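Local structure of putative transcriptional regulator (MarR/EmrR family) (Acinetobacter sp. ADP1, 3NRV) at residues 78-90 with 96-108. The protein probably binds DNA as a dimeric transcriptional regulator of the MarR/EmrR family. Numbering follows the deposited sequence.
Sequences LEEKKYIEVNGHS and YAINLTEMGQELY. With SO4 (sulfate ion), chain N.
Strands 84-87 and 97-100 pair antiparallel as a two-stranded β-hairpin, and at its base Y83 packs against the first turns of helix 102-122. Two hydrogen-bonded pairs hold the strands together. E85 and N99 exchange backbone bonds, E85 N to N99 O at 2.8 Å and the return bond from N99 N to E85 O, the latter nearly straight (175°). N87 and A97 repeat the exchange. Between them, V86 and I98 meet on one face, V86 CG2 reaching I98 CD1, while I98 CG2 touches I84 CD1 at 3.9 Å. I84 and I98 both also lie on V75 of helix 68-80, which seats the hairpin on that helix. This is the wing of the winged helix-turn-helix fold of MarR proteins, directly following helix 68-80, the probable recognition helix; a Schellman motif at K82 ends that helix and turns the chain into the first strand. T101, the N-cap of helix 102-122, ties the turn to the helix start: its OG1 donates to K82 O at 2.7 Å and accepts from G104 N, while its backbone N bonds to Y83 O from above the carbonyl plane. The Y83 ring lies crosswise to L107, whose CD2 sits over one face, 3.7 Å from the ring centroid, in a CH-π contact. L107 CG is anti to the backbone N (chi1 176°), which helps carry the methyl there. Selenomethionine M103 adds an oblique Met-aromatic contact, its SE 5.2 Å from the same centroid. Toward the hairpin's far end, N87 OD1 accepts from H89 N in an Asx turn and lies over the centre of the imidazole. The edge of that ring faces A97 CB and a sulfate, with H89 NE2 donating to sulfate O1 at 3.0 Å; D54 N and R94 also bind this anion.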
# COMPACT_ATOMS: atom_id res chain seq x y z
N LEU C 78 13.33 -12.29 0.47
CA LEU C 78 12.80 -13.28 1.42
C LEU C 78 13.47 -14.63 1.21
O LEU C 78 13.63 -15.41 2.16
CB LEU C 78 11.29 -13.40 1.31
CG LEU C 78 10.47 -12.20 1.81
CD1 LEU C 78 9.02 -12.37 1.40
CD2 LEU C 78 10.59 -12.00 3.33
N GLU C 79 13.84 -14.93 -0.03
CA GLU C 79 14.62 -16.14 -0.29
C GLU C 79 16.00 -16.05 0.37
O GLU C 79 16.46 -17.02 0.98
CB GLU C 79 14.79 -16.38 -1.79
CG GLU C 79 15.35 -17.77 -2.11
CD GLU C 79 15.84 -17.89 -3.56
OE1 GLU C 79 16.58 -16.99 -4.02
OE2 GLU C 79 15.49 -18.88 -4.22
N GLU C 80 16.66 -14.91 0.25
CA GLU C 80 17.98 -14.69 0.86
C GLU C 80 17.90 -14.78 2.39
O GLU C 80 18.83 -15.25 3.03
CB GLU C 80 18.54 -13.31 0.49
CG GLU C 80 18.95 -13.17 -0.97
CD GLU C 80 19.05 -11.72 -1.44
OE1 GLU C 80 19.11 -10.79 -0.59
OE2 GLU C 80 19.06 -11.50 -2.68
N LYS C 81 16.79 -14.32 2.96
CA LYS C 81 16.60 -14.36 4.42
C LYS C 81 16.08 -15.71 4.89
O LYS C 81 15.89 -15.93 6.09
CB LYS C 81 15.64 -13.26 4.87
CG LYS C 81 16.21 -11.85 4.72
CD LYS C 81 15.14 -10.81 5.06
CE LYS C 81 15.60 -9.40 4.69
NZ LYS C 81 14.83 -8.39 5.46
N LYS C 82 15.85 -16.60 3.93
CA LYS C 82 15.45 -17.98 4.18
C LYS C 82 14.04 -18.10 4.74
O LYS C 82 13.71 -19.09 5.43
CB LYS C 82 16.46 -18.71 5.08
CG LYS C 82 17.89 -18.64 4.56
CD LYS C 82 18.79 -19.62 5.28
CE LYS C 82 20.25 -19.44 4.86
NZ LYS C 82 20.38 -19.43 3.38
N TYR C 83 13.20 -17.10 4.45
CA TYR C 83 11.78 -17.16 4.79
C TYR C 83 10.90 -17.85 3.76
O TYR C 83 9.79 -18.32 4.07
CB TYR C 83 11.23 -15.75 5.01
CG TYR C 83 11.76 -15.10 6.28
CD1 TYR C 83 11.61 -15.72 7.50
CD2 TYR C 83 12.39 -13.87 6.24
CE1 TYR C 83 12.08 -15.14 8.67
CE2 TYR C 83 12.87 -13.27 7.42
CZ TYR C 83 12.70 -13.92 8.62
OH TYR C 83 13.16 -13.37 9.79
N ILE C 84 11.35 -17.83 2.51
CA ILE C 84 10.59 -18.47 1.43
C ILE C 84 11.52 -19.33 0.60
O ILE C 84 12.74 -19.21 0.68
CB ILE C 84 9.85 -17.44 0.50
CG1 ILE C 84 10.84 -16.63 -0.36
CG2 ILE C 84 8.96 -16.52 1.31
CD1 ILE C 84 11.22 -17.31 -1.72
N GLU C 85 10.93 -20.22 -0.18
CA GLU C 85 11.72 -20.99 -1.14
C GLU C 85 10.87 -21.16 -2.39
O GLU C 85 9.64 -21.16 -2.33
CB GLU C 85 12.07 -22.36 -0.55
CG GLU C 85 10.83 -23.17 -0.24
CD GLU C 85 11.11 -24.45 0.56
OE1 GLU C 85 12.26 -24.66 1.01
OE2 GLU C 85 10.16 -25.25 0.72
N VAL C 86 11.54 -21.27 -3.53
CA VAL C 86 10.85 -21.48 -4.80
C VAL C 86 10.54 -22.95 -4.92
O VAL C 86 11.42 -23.78 -4.77
CB VAL C 86 11.69 -21.03 -6.00
CG1 VAL C 86 10.98 -21.41 -7.31
CG2 VAL C 86 11.95 -19.53 -5.93
N ASN C 87 9.28 -23.28 -5.15
CA ASN C 87 8.88 -24.66 -5.32
C ASN C 87 8.64 -24.91 -6.80
O ASN C 87 7.69 -24.40 -7.37
CB ASN C 87 7.62 -24.96 -4.51
CG ASN C 87 7.21 -26.41 -4.59
OD1 ASN C 87 7.69 -27.16 -5.44
ND2 ASN C 87 6.30 -26.82 -3.70
N GLY C 88 9.53 -25.69 -7.41
CA GLY C 88 9.49 -25.89 -8.85
C GLY C 88 8.35 -26.77 -9.32
O GLY C 88 7.90 -26.65 -10.47
N HIS C 89 7.85 -27.64 -8.44
CA HIS C 89 6.87 -28.63 -8.84
C HIS C 89 7.36 -29.31 -10.12
O HIS C 89 6.62 -29.41 -11.10
CB HIS C 89 5.51 -27.98 -9.07
CG HIS C 89 4.84 -27.52 -7.82
ND1 HIS C 89 4.44 -28.39 -6.83
CD2 HIS C 89 4.49 -26.28 -7.39
CE1 HIS C 89 3.88 -27.70 -5.84
NE2 HIS C 89 3.90 -26.42 -6.16
N SER C 90 8.61 -29.75 -10.10
CA SER C 90 9.24 -30.32 -11.29
C SER C 90 8.42 -31.46 -11.90
O SER C 90 8.24 -31.53 -13.12
CB SER C 90 10.65 -30.80 -10.96
OG SER C 90 10.63 -31.71 -9.88
N TYR C 96 5.71 -23.28 -11.27
CA TYR C 96 6.44 -23.11 -10.03
C TYR C 96 5.50 -22.43 -9.02
O TYR C 96 4.47 -21.85 -9.39
CB TYR C 96 7.65 -22.22 -10.27
CG TYR C 96 7.30 -20.76 -10.39
CD1 TYR C 96 7.47 -19.90 -9.30
CD2 TYR C 96 6.78 -20.23 -11.57
CE1 TYR C 96 7.15 -18.55 -9.40
CE2 TYR C 96 6.45 -18.88 -11.67
CZ TYR C 96 6.64 -18.04 -10.56
OH TYR C 96 6.32 -16.70 -10.62
N ALA C 97 5.86 -22.49 -7.75
CA ALA C 97 5.14 -21.72 -6.74
C ALA C 97 6.12 -21.19 -5.70
O ALA C 97 7.20 -21.76 -5.53
CB ALA C 97 4.05 -22.59 -6.07
N ILE C 98 5.77 -20.11 -5.03
CA ILE C 98 6.58 -19.61 -3.92
C ILE C 98 5.96 -20.15 -2.62
O ILE C 98 4.74 -20.05 -2.43
CB ILE C 98 6.58 -18.07 -3.88
CG1 ILE C 98 7.01 -17.48 -5.24
CG2 ILE C 98 7.46 -17.54 -2.70
CD1 ILE C 98 8.45 -17.84 -5.63
N ASN C 99 6.78 -20.73 -1.75
CA ASN C 99 6.29 -21.24 -0.46
C ASN C 99 7.09 -20.70 0.72
O ASN C 99 8.29 -20.47 0.62
CB ASN C 99 6.40 -22.77 -0.38
CG ASN C 99 5.61 -23.49 -1.46
OD1 ASN C 99 4.55 -23.05 -1.89
ND2 ASN C 99 6.13 -24.63 -1.87
N LEU C 100 6.42 -20.54 1.86
CA LEU C 100 7.13 -20.24 3.11
C LEU C 100 8.03 -21.41 3.48
O LEU C 100 7.66 -22.56 3.29
CB LEU C 100 6.13 -20.00 4.25
CG LEU C 100 5.22 -18.78 4.10
CD1 LEU C 100 4.13 -18.78 5.16
CD2 LEU C 100 6.07 -17.52 4.19
N THR C 101 9.22 -21.14 3.99
CA THR C 101 10.01 -22.21 4.60
C THR C 101 9.40 -22.48 5.99
O THR C 101 8.44 -21.82 6.39
CB THR C 101 11.44 -21.79 4.79
OG1 THR C 101 11.45 -20.59 5.57
CG2 THR C 101 12.13 -21.54 3.42
N GLU C 102 9.96 -23.44 6.72
CA GLU C 102 9.52 -23.65 8.10
C GLU C 102 9.72 -22.37 8.93
O GLU C 102 8.88 -22.01 9.74
CB GLU C 102 10.23 -24.83 8.76
CG GLU C 102 9.55 -25.31 10.05
CD GLU C 102 10.30 -26.45 10.75
OE1 GLU C 102 9.64 -27.27 11.43
OE2 GLU C 102 11.55 -26.53 10.61
N MSE C 103 10.84 -21.68 8.72
CA MSE C 103 11.07 -20.41 9.42
C MSE C 103 10.08 -19.32 9.01
O MSE C 103 9.65 -18.53 9.85
CB MSE C 103 12.50 -19.91 9.26
CG MSE C 103 12.78 -18.65 10.08
SE MSE C 103 14.68 -18.18 10.28
CE MSE C 103 15.45 -19.63 9.26
N GLY C 104 9.71 -19.27 7.74
CA GLY C 104 8.71 -18.30 7.31
C GLY C 104 7.35 -18.60 7.92
O GLY C 104 6.60 -17.70 8.27
N GLN C 105 7.02 -19.88 8.06
CA GLN C 105 5.77 -20.26 8.73
C GLN C 105 5.79 -19.85 10.21
O GLN C 105 4.79 -19.42 10.76
CB GLN C 105 5.51 -21.77 8.59
CG GLN C 105 5.21 -22.20 7.15
CD GLN C 105 5.07 -23.71 6.98
OE1 GLN C 105 5.49 -24.49 7.83
NE2 GLN C 105 4.48 -24.13 5.86
N GLU C 106 6.94 -20.01 10.86
CA GLU C 106 7.09 -19.62 12.28
C GLU C 106 6.95 -18.10 12.40
O GLU C 106 6.26 -17.60 13.29
CB GLU C 106 8.45 -20.03 12.82
CG GLU C 106 8.67 -21.53 12.95
CD GLU C 106 10.15 -21.85 13.15
OE1 GLU C 106 10.98 -20.96 12.92
OE2 GLU C 106 10.49 -22.99 13.51
N LEU C 107 7.59 -17.38 11.49
CA LEU C 107 7.47 -15.93 11.46
C LEU C 107 5.99 -15.53 11.35
O LEU C 107 5.48 -14.70 12.12
CB LEU C 107 8.29 -15.34 10.31
CG LEU C 107 8.17 -13.82 10.11
CD1 LEU C 107 8.49 -13.07 11.42
CD2 LEU C 107 9.07 -13.36 8.99
N TYR C 108 5.28 -16.17 10.42
CA TYR C 108 3.88 -15.84 10.25
C TYR C 108 3.10 -16.09 11.53
O TYR C 108 2.25 -15.29 11.94
CB TYR C 108 3.25 -16.62 9.09
CG TYR C 108 1.79 -16.31 8.95
CD1 TYR C 108 1.36 -15.16 8.31
CD2 TYR C 108 0.83 -17.15 9.52
CE1 TYR C 108 -0.00 -14.85 8.22
CE2 TYR C 108 -0.52 -16.86 9.44
CZ TYR C 108 -0.93 -15.72 8.78
OH TYR C 108 -2.28 -15.46 8.70
S SO4 N . 1.59 -24.62 -3.19
O1 SO4 N . 2.91 -24.86 -3.78
O2 SO4 N . 1.23 -23.21 -3.29
O3 SO4 N . 0.58 -25.44 -3.85
O4 SO4 N . 1.62 -24.99 -1.77